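Local coordinates for protein sulfite reductase [ferredoxin] (Mycobacterium tuberculosis, PDB 1ZJ8) that reduces sulfite to sulfide with electrons from ferredoxin, using a siroheme and a [4Fe-4S] cluster, probably for the synthesis of sulfur-containing amino acids and cofactors, at residues A[206-219]-A[281-294]. Residues are numbered along the deposited sequence; the frame is centred on the assembly and turned at random.
Sequences YIGKPDFADLPRKY and WAAVTSVFRDYGYR. With SRM (siroheme), chain E.
Pro216 lies over one face of the Phe288 ring, its CD 3.9 Å from the ring centroid in a CH-pi contact, while the Leu215 side chain crosses that of Phe288 at about a right angle. Tyr219 runs nearly parallel to Phe288 but slid aside, and Thr285 CG2 sits over one face of the Tyr219 ring. With CG anti to the backbone N (chi1 -173°), Tyr219 reaches the helix, where its OH lies 3.0 Å from Thr285 OG1. Trp281 turns a face to the edge of Tyr219 and its own edge to the face of Phe212, closing an aromatic cluster whose partly exposed member, Tyr206, lies nearly parallel to Trp281 but slid aside.

Towards the solvent-exposed Asp211 the contact is looser and polar. Arg289 NH1 meets Asp211 O from above the carbonyl plane at 3.1 Å, while its NE and NH2 grip the Asp290 carboxylate side-on. Beyond Pro216, Asp214 OD1 forms a 2.6 Å salt bridge with Arg294 NH2, and Lys41 shares that oxygen.

Past this packing, Arg217 and Lys218 belong to the siroheme pocket. The loop links helix 196-206 to strand 219-224 and packs on helix 277-291, with strands 176-181 and 236-243 flanking the aromatic cluster and helix 311-323 against Val284 and Ser286.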
loop_
_atom_site.group_PDB
_atom_site.type_symbol
_atom_site.label_atom_id
_atom_site.label_comp_id
_atom_site.label_asym_id
_atom_site.label_seq_id
_atom_site.Cartn_x
_atom_site.Cartn_y
_atom_site.Cartn_z
ATOM N N TYR A 206 18.936 6.944 6.374
ATOM C CA TYR A 206 19.129 5.697 5.608
ATOM C C TYR A 206 18.679 5.736 4.140
ATOM O O TYR A 206 19.332 5.148 3.265
ATOM C CB TYR A 206 18.459 4.522 6.361
ATOM C CG TYR A 206 18.841 4.509 7.836
ATOM C CD1 TYR A 206 20.159 4.255 8.232
ATOM C CD2 TYR A 206 17.902 4.816 8.831
ATOM C CE1 TYR A 206 20.531 4.283 9.579
ATOM C CE2 TYR A 206 18.260 4.834 10.195
ATOM C CZ TYR A 206 19.578 4.569 10.553
ATOM O OH TYR A 206 19.946 4.583 11.878
ATOM N N ILE A 207 17.588 6.437 3.864
ATOM C CA ILE A 207 17.013 6.467 2.524
ATOM C C ILE A 207 17.907 7.234 1.582
ATOM O O ILE A 207 18.294 8.351 1.870
ATOM C CB ILE A 207 15.564 7.068 2.533
ATOM C CG1 ILE A 207 14.618 6.113 3.283
ATOM C CG2 ILE A 207 15.030 7.359 1.104
ATOM C CD1 ILE A 207 14.721 4.655 2.854
ATOM N N GLY A 208 18.224 6.595 0.456
ATOM C CA GLY A 208 19.037 7.183 -0.609
ATOM C C GLY A 208 20.513 6.838 -0.504
ATOM O O GLY A 208 21.291 7.262 -1.346
ATOM N N LYS A 209 20.890 6.063 0.518
ATOM C CA LYS A 209 22.302 5.823 0.871
ATOM C C LYS A 209 22.665 4.366 0.612
ATOM O O LYS A 209 21.804 3.482 0.691
ATOM C CB LYS A 209 22.556 6.153 2.357
ATOM C CG LYS A 209 22.079 7.552 2.797
ATOM C CD LYS A 209 23.209 8.474 3.265
ATOM C CE LYS A 209 22.650 9.831 3.722
ATOM N NZ LYS A 209 23.410 10.435 4.862
ATOM N N PRO A 210 23.951 4.098 0.337
ATOM C CA PRO A 210 24.335 2.767 -0.159
ATOM C C PRO A 210 23.968 1.592 0.747
ATOM O O PRO A 210 23.680 0.506 0.243
ATOM C CB PRO A 210 25.866 2.870 -0.323
ATOM C CG PRO A 210 26.283 4.067 0.513
ATOM C CD PRO A 210 25.112 5.004 0.465
ATOM N N ASP A 211 23.956 1.793 2.057
ATOM C CA ASP A 211 23.902 0.635 2.968
ATOM C C ASP A 211 22.674 -0.249 2.804
ATOM O O ASP A 211 22.782 -1.465 2.919
ATOM C CB ASP A 211 24.061 1.075 4.417
ATOM C CG ASP A 211 25.342 1.832 4.625
ATOM O OD1 ASP A 211 25.445 2.947 4.044
ATOM O OD2 ASP A 211 26.243 1.295 5.314
ATOM N N PHE A 212 21.526 0.369 2.516
ATOM C CA PHE A 212 20.257 -0.347 2.360
ATOM C C PHE A 212 19.695 -0.224 0.945
ATOM O O PHE A 212 18.513 -0.489 0.715
ATOM C CB PHE A 212 19.245 0.161 3.394
ATOM C CG PHE A 212 19.729 0.020 4.801
ATOM C CD1 PHE A 212 20.006 -1.241 5.318
ATOM C CD2 PHE A 212 19.957 1.133 5.588
ATOM C CE1 PHE A 212 20.470 -1.391 6.607
ATOM C CE2 PHE A 212 20.438 0.997 6.884
ATOM C CZ PHE A 212 20.694 -0.262 7.394
ATOM N N ALA A 213 20.547 0.137 -0.009
ATOM C CA ALA A 213 20.130 0.203 -1.397
ATOM C C ALA A 213 20.103 -1.160 -2.100
ATOM O O ALA A 213 19.620 -1.247 -3.219
ATOM C CB ALA A 213 21.015 1.183 -2.160
ATOM N N ASP A 214 20.620 -2.216 -1.473
ATOM C CA ASP A 214 20.626 -3.542 -2.107
ATOM C C ASP A 214 20.241 -4.608 -1.098
ATOM O O ASP A 214 21.081 -5.100 -0.316
ATOM C CB ASP A 214 21.998 -3.835 -2.739
ATOM C CG ASP A 214 22.049 -5.167 -3.504
ATOM O OD1 ASP A 214 21.022 -5.880 -3.592
ATOM O OD2 ASP A 214 23.141 -5.495 -4.018
ATOM N N LEU A 215 18.952 -4.947 -1.126
ATOM C CA LEU A 215 18.374 -5.949 -0.232
ATOM C C LEU A 215 17.873 -7.146 -1.062
ATOM O O LEU A 215 17.721 -7.051 -2.294
ATOM C CB LEU A 215 17.231 -5.341 0.604
ATOM C CG LEU A 215 17.402 -3.926 1.164
ATOM C CD1 LEU A 215 16.178 -3.549 1.966
ATOM C CD2 LEU A 215 18.623 -3.809 2.026
ATOM N N PRO A 216 17.651 -8.292 -0.393
ATOM C CA PRO A 216 17.091 -9.476 -1.028
ATOM C C PRO A 216 15.831 -9.199 -1.846
ATOM O O PRO A 216 15.596 -9.872 -2.860
ATOM C CB PRO A 216 16.737 -10.368 0.166
ATOM C CG PRO A 216 17.682 -9.967 1.250
ATOM C CD PRO A 216 17.981 -8.524 1.030
ATOM N N ARG A 217 15.017 -8.251 -1.376
ATOM C CA ARG A 217 13.851 -7.788 -2.115
ATOM C C ARG A 217 13.333 -6.463 -1.567
ATOM O O ARG A 217 14.028 -5.777 -0.797
ATOM C CB ARG A 217 12.755 -8.849 -2.042
ATOM C CG ARG A 217 12.534 -9.592 -3.334
ATOM C CD ARG A 217 11.122 -10.182 -3.360
ATOM N NE ARG A 217 10.684 -10.523 -4.706
ATOM C CZ ARG A 217 10.415 -9.628 -5.647
ATOM N NH1 ARG A 217 10.531 -8.316 -5.419
ATOM N NH2 ARG A 217 10.032 -10.065 -6.833
ATOM N N LYS A 218 12.114 -6.100 -1.984
ATOM C CA LYS A 218 11.411 -4.945 -1.432
ATOM C C LYS A 218 11.157 -5.130 0.070
ATOM O O LYS A 218 11.022 -6.266 0.559
ATOM C CB LYS A 218 10.097 -4.689 -2.196
ATOM C CG LYS A 218 9.028 -5.763 -2.057
ATOM C CD LYS A 218 7.672 -5.305 -2.596
ATOM C CE LYS A 218 7.435 -5.710 -4.055
ATOM N NZ LYS A 218 6.172 -5.100 -4.598
ATOM N N TYR A 219 11.083 -3.993 0.769
ATOM C CA TYR A 219 11.032 -3.925 2.233
ATOM C C TYR A 219 10.079 -2.828 2.709
ATOM O O TYR A 219 10.316 -1.644 2.494
ATOM C CB TYR A 219 12.425 -3.627 2.751
ATOM C CG TYR A 219 12.631 -3.681 4.249
ATOM C CD1 TYR A 219 12.777 -4.884 4.891
ATOM C CD2 TYR A 219 12.762 -2.522 4.997
ATOM C CE1 TYR A 219 13.017 -4.944 6.248
ATOM C CE2 TYR A 219 13.010 -2.572 6.356
ATOM C CZ TYR A 219 13.144 -3.795 6.983
ATOM O OH TYR A 219 13.396 -3.885 8.340
ATOM N N TRP A 281 15.310 -0.042 13.741
ATOM C CA TRP A 281 14.853 -0.219 12.366
ATOM C C TRP A 281 16.039 -0.617 11.501
ATOM O O TRP A 281 15.947 -1.557 10.700
ATOM C CB TRP A 281 14.210 1.062 11.841
ATOM C CG TRP A 281 13.710 0.958 10.440
ATOM C CD1 TRP A 281 12.448 0.614 10.040
ATOM C CD2 TRP A 281 14.459 1.197 9.241
ATOM N NE1 TRP A 281 12.367 0.624 8.666
ATOM C CE2 TRP A 281 13.586 0.983 8.150
ATOM C CE3 TRP A 281 15.784 1.555 8.981
ATOM C CZ2 TRP A 281 13.992 1.137 6.823
ATOM C CZ3 TRP A 281 16.180 1.713 7.656
ATOM C CH2 TRP A 281 15.283 1.506 6.595
ATOM N N ALA A 282 17.159 0.087 11.684
ATOM C CA ALA A 282 18.366 -0.184 10.900
ATOM C C ALA A 282 18.853 -1.625 11.120
ATOM O O ALA A 282 19.209 -2.324 10.174
ATOM C CB ALA A 282 19.451 0.818 11.238
ATOM N N ALA A 283 18.822 -2.067 12.366
ATOM C CA ALA A 283 19.302 -3.380 12.727
ATOM C C ALA A 283 18.452 -4.491 12.102
ATOM O O ALA A 283 18.973 -5.513 11.623
ATOM C CB ALA A 283 19.311 -3.513 14.221
ATOM N N VAL A 284 17.137 -4.299 12.095
ATOM C CA VAL A 284 16.234 -5.277 11.466
ATOM C C VAL A 284 16.496 -5.332 9.954
ATOM O O VAL A 284 16.659 -6.419 9.369
ATOM C CB VAL A 284 14.745 -4.935 11.721
ATOM C CG1 VAL A 284 13.840 -5.816 10.876
ATOM C CG2 VAL A 284 14.386 -5.076 13.219
ATOM N N THR A 285 16.555 -4.155 9.331
ATOM C CA THR A 285 16.844 -4.065 7.917
ATOM C C THR A 285 18.197 -4.703 7.595
ATOM O O THR A 285 18.366 -5.300 6.523
ATOM C CB THR A 285 16.835 -2.607 7.448
ATOM O OG1 THR A 285 15.645 -1.965 7.927
ATOM C CG2 THR A 285 16.876 -2.529 5.924
ATOM N N SER A 286 19.155 -4.567 8.519
ATOM C CA SER A 286 20.514 -5.123 8.342
ATOM C C SER A 286 20.510 -6.640 8.386
ATOM O O SER A 286 21.201 -7.290 7.604
ATOM C CB SER A 286 21.454 -4.563 9.400
ATOM O OG SER A 286 21.478 -3.139 9.327
ATOM N N VAL A 287 19.700 -7.209 9.269
ATOM C CA VAL A 287 19.544 -8.657 9.275
ATOM C C VAL A 287 18.975 -9.123 7.941
ATOM O O VAL A 287 19.477 -10.075 7.352
ATOM C CB VAL A 287 18.627 -9.148 10.392
ATOM C CG1 VAL A 287 18.501 -10.685 10.332
ATOM C CG2 VAL A 287 19.144 -8.668 11.754
ATOM N N PHE A 288 17.937 -8.447 7.463
ATOM C CA PHE A 288 17.352 -8.763 6.159
ATOM C C PHE A 288 18.442 -8.810 5.095
ATOM O O PHE A 288 18.592 -9.808 4.401
ATOM C CB PHE A 288 16.261 -7.725 5.783
ATOM C CG PHE A 288 15.539 -8.001 4.464
ATOM C CD1 PHE A 288 15.098 -9.291 4.125
ATOM C CD2 PHE A 288 15.263 -6.955 3.577
ATOM C CE1 PHE A 288 14.427 -9.540 2.922
ATOM C CE2 PHE A 288 14.586 -7.199 2.358
ATOM C CZ PHE A 288 14.173 -8.498 2.039
ATOM N N ARG A 289 19.206 -7.729 4.977
ATOM C CA ARG A 289 20.249 -7.627 3.944
ATOM C C ARG A 289 21.233 -8.791 4.046
ATOM O O ARG A 289 21.569 -9.422 3.038
ATOM C CB ARG A 289 20.997 -6.293 4.048
ATOM C CG ARG A 289 22.181 -6.117 3.050
ATOM C CD ARG A 289 23.125 -4.980 3.463
ATOM N NE ARG A 289 23.483 -5.106 4.874
ATOM C CZ ARG A 289 24.021 -4.152 5.628
ATOM N NH1 ARG A 289 24.305 -2.953 5.122
ATOM N NH2 ARG A 289 24.273 -4.407 6.911
ATOM N N ASP A 290 21.668 -9.093 5.266
ATOM C CA ASP A 290 22.752 -10.057 5.476
ATOM C C ASP A 290 22.293 -11.540 5.479
ATOM O O ASP A 290 23.028 -12.423 5.013
ATOM C CB ASP A 290 23.519 -9.675 6.762
ATOM C CG ASP A 290 24.182 -8.265 6.674
ATOM O OD1 ASP A 290 24.525 -7.812 5.565
ATOM O OD2 ASP A 290 24.365 -7.600 7.711
ATOM N N TYR A 291 21.082 -11.810 5.964
ATOM C CA TYR A 291 20.591 -13.191 6.108
ATOM C C TYR A 291 19.342 -13.540 5.268
ATOM O O TYR A 291 18.912 -14.702 5.241
ATOM C CB TYR A 291 20.276 -13.473 7.579
ATOM C CG TYR A 291 21.480 -13.619 8.509
ATOM C CD1 TYR A 291 22.176 -12.491 8.979
ATOM C CD2 TYR A 291 21.888 -14.892 8.967
ATOM C CE1 TYR A 291 23.262 -12.638 9.856
ATOM C CE2 TYR A 291 22.956 -15.043 9.835
ATOM C CZ TYR A 291 23.642 -13.923 10.273
ATOM O OH TYR A 291 24.700 -14.088 11.133
ATOM N N GLY A 292 18.744 -12.553 4.602
ATOM C CA GLY A 292 17.635 -12.824 3.691
ATOM C C GLY A 292 18.070 -13.637 2.481
ATOM O O GLY A 292 19.191 -13.493 1.992
ATOM N N TYR A 293 17.170 -14.483 1.991
ATOM C CA TYR A 293 17.463 -15.369 0.861
ATOM C C TYR A 293 17.580 -14.583 -0.447
ATOM O O TYR A 293 16.836 -13.631 -0.661
ATOM C CB TYR A 293 16.380 -16.442 0.750
ATOM C CG TYR A 293 16.130 -17.207 2.037
ATOM C CD1 TYR A 293 17.166 -17.490 2.924
ATOM C CD2 TYR A 293 14.863 -17.674 2.356
ATOM C CE1 TYR A 293 16.942 -18.210 4.105
ATOM C CE2 TYR A 293 14.631 -18.414 3.538
ATOM C CZ TYR A 293 15.680 -18.676 4.408
ATOM O OH TYR A 293 15.474 -19.385 5.579
ATOM N N ARG A 294 18.537 -14.964 -1.299
ATOM C CA ARG A 294 18.791 -14.260 -2.575
ATOM C C ARG A 294 18.966 -15.252 -3.746
ATOM O O ARG A 294 19.723 -15.007 -4.700
ATOM C CB ARG A 294 20.006 -13.316 -2.446
ATOM C CG ARG A 294 19.944 -12.355 -1.232
ATOM C CD ARG A 294 21.224 -11.550 -1.034
ATOM N NE ARG A 294 21.203 -10.286 -1.770
ATOM C CZ ARG A 294 21.268 -9.063 -1.229
ATOM N NH1 ARG A 294 21.387 -8.890 0.089
ATOM N NH2 ARG A 294 21.243 -7.994 -2.025
HETATM FE FE SRM E . 2.458 -3.543 -5.360
HETATM C CHA SRM E . 4.095 -4.974 -7.996
HETATM C CHB SRM E . 0.685 -1.671 -7.498
HETATM C CHC SRM E . 0.937 -2.150 -2.844
HETATM C CHD SRM E . 2.459 -6.577 -3.707
HETATM N NA SRM E . 2.540 -3.219 -7.332
HETATM C C1A SRM E . 3.356 -3.798 -8.241
HETATM C C2A SRM E . 3.407 -3.077 -9.553
HETATM C CMA SRM E . 4.612 -2.188 -9.589
HETATM C CDA SRM E . 3.294 -4.005 -10.731
HETATM C CEA SRM E . 4.514 -4.346 -11.525
HETATM O O3A SRM E . 5.440 -4.942 -10.965
HETATM O O4A SRM E . 4.605 -4.034 -12.722
HETATM C C3A SRM E . 2.149 -2.281 -9.469
HETATM C CAA SRM E . 2.248 -0.904 -10.034
HETATM C CBA SRM E . 1.846 -1.089 -11.472
HETATM C CCA SRM E . 1.163 0.133 -11.996
HETATM O O1A SRM E . 0.355 0.737 -11.258
HETATM O O2A SRM E . 1.443 0.522 -13.156
HETATM C C4A SRM E . 1.775 -2.372 -8.029
HETATM N NB SRM E . 1.176 -2.060 -5.216
HETATM C C1B SRM E . 0.554 -1.340 -6.152
HETATM C C2B SRM E . -0.248 -0.179 -5.635
HETATM C CMB SRM E . -0.159 1.063 -6.477
HETATM C CDB SRM E . -1.676 -0.611 -5.591
HETATM C CEB SRM E . -2.693 0.368 -5.123
HETATM O O3B SRM E . -3.563 0.847 -5.882
HETATM O O4B SRM E . -2.636 0.700 -3.939
HETATM C C3B SRM E . 0.341 -0.075 -4.245
HETATM C CAB SRM E . 1.565 0.804 -4.241
HETATM C CBB SRM E . 1.820 1.405 -2.892
HETATM C CCB SRM E . 3.161 2.078 -2.869
HETATM O O1B SRM E . 3.254 3.301 -2.943
HETATM O O2B SRM E . 4.195 1.429 -2.744
HETATM C C4B SRM E . 0.847 -1.480 -4.066
HETATM N NC SRM E . 1.732 -4.240 -3.711
HETATM C C1C SRM E . 1.289 -3.482 -2.687
HETATM C C2C SRM E . 0.859 -4.220 -1.593
HETATM C CDC SRM E . 0.077 -3.786 -0.399
HETATM C CEC SRM E . 0.745 -3.230 0.798
HETATM O O3C SRM E . 1.963 -2.943 0.760
HETATM O O4C SRM E . 0.026 -3.094 1.799
HETATM C C3C SRM E . 1.264 -5.484 -1.901
HETATM C CAC SRM E . 0.991 -6.587 -0.931
HETATM C CBC SRM E . 1.739 -6.653 0.384
HETATM C CCC SRM E . 3.114 -7.248 0.135
HETATM O O1C SRM E . 3.993 -6.591 -0.485
HETATM O O2C SRM E . 3.308 -8.419 0.552
HETATM C C4C SRM E . 1.844 -5.465 -3.143
HETATM N ND SRM E . 3.433 -5.297 -5.623
HETATM C C1D SRM E . 3.122 -6.408 -4.936
HETATM C C2D SRM E . 3.570 -7.531 -5.657
HETATM C CAD SRM E . 3.972 -8.831 -4.984
HETATM C CBD SRM E . 5.407 -9.027 -4.602
HETATM C CCD SRM E . 5.894 -10.212 -3.819
HETATM O O1D SRM E . 6.354 -9.984 -2.678
HETATM O O2D SRM E . 5.837 -11.379 -4.292
HETATM C C3D SRM E . 4.164 -7.046 -6.810
HETATM C CDD SRM E . 5.159 -7.797 -7.653
HETATM C CED SRM E . 6.608 -7.972 -7.257
HETATM O O3D SRM E . 7.108 -7.313 -6.345
HETATM O O4D SRM E . 7.338 -8.787 -7.840
HETATM C C4D SRM E . 4.074 -5.663 -6.775
#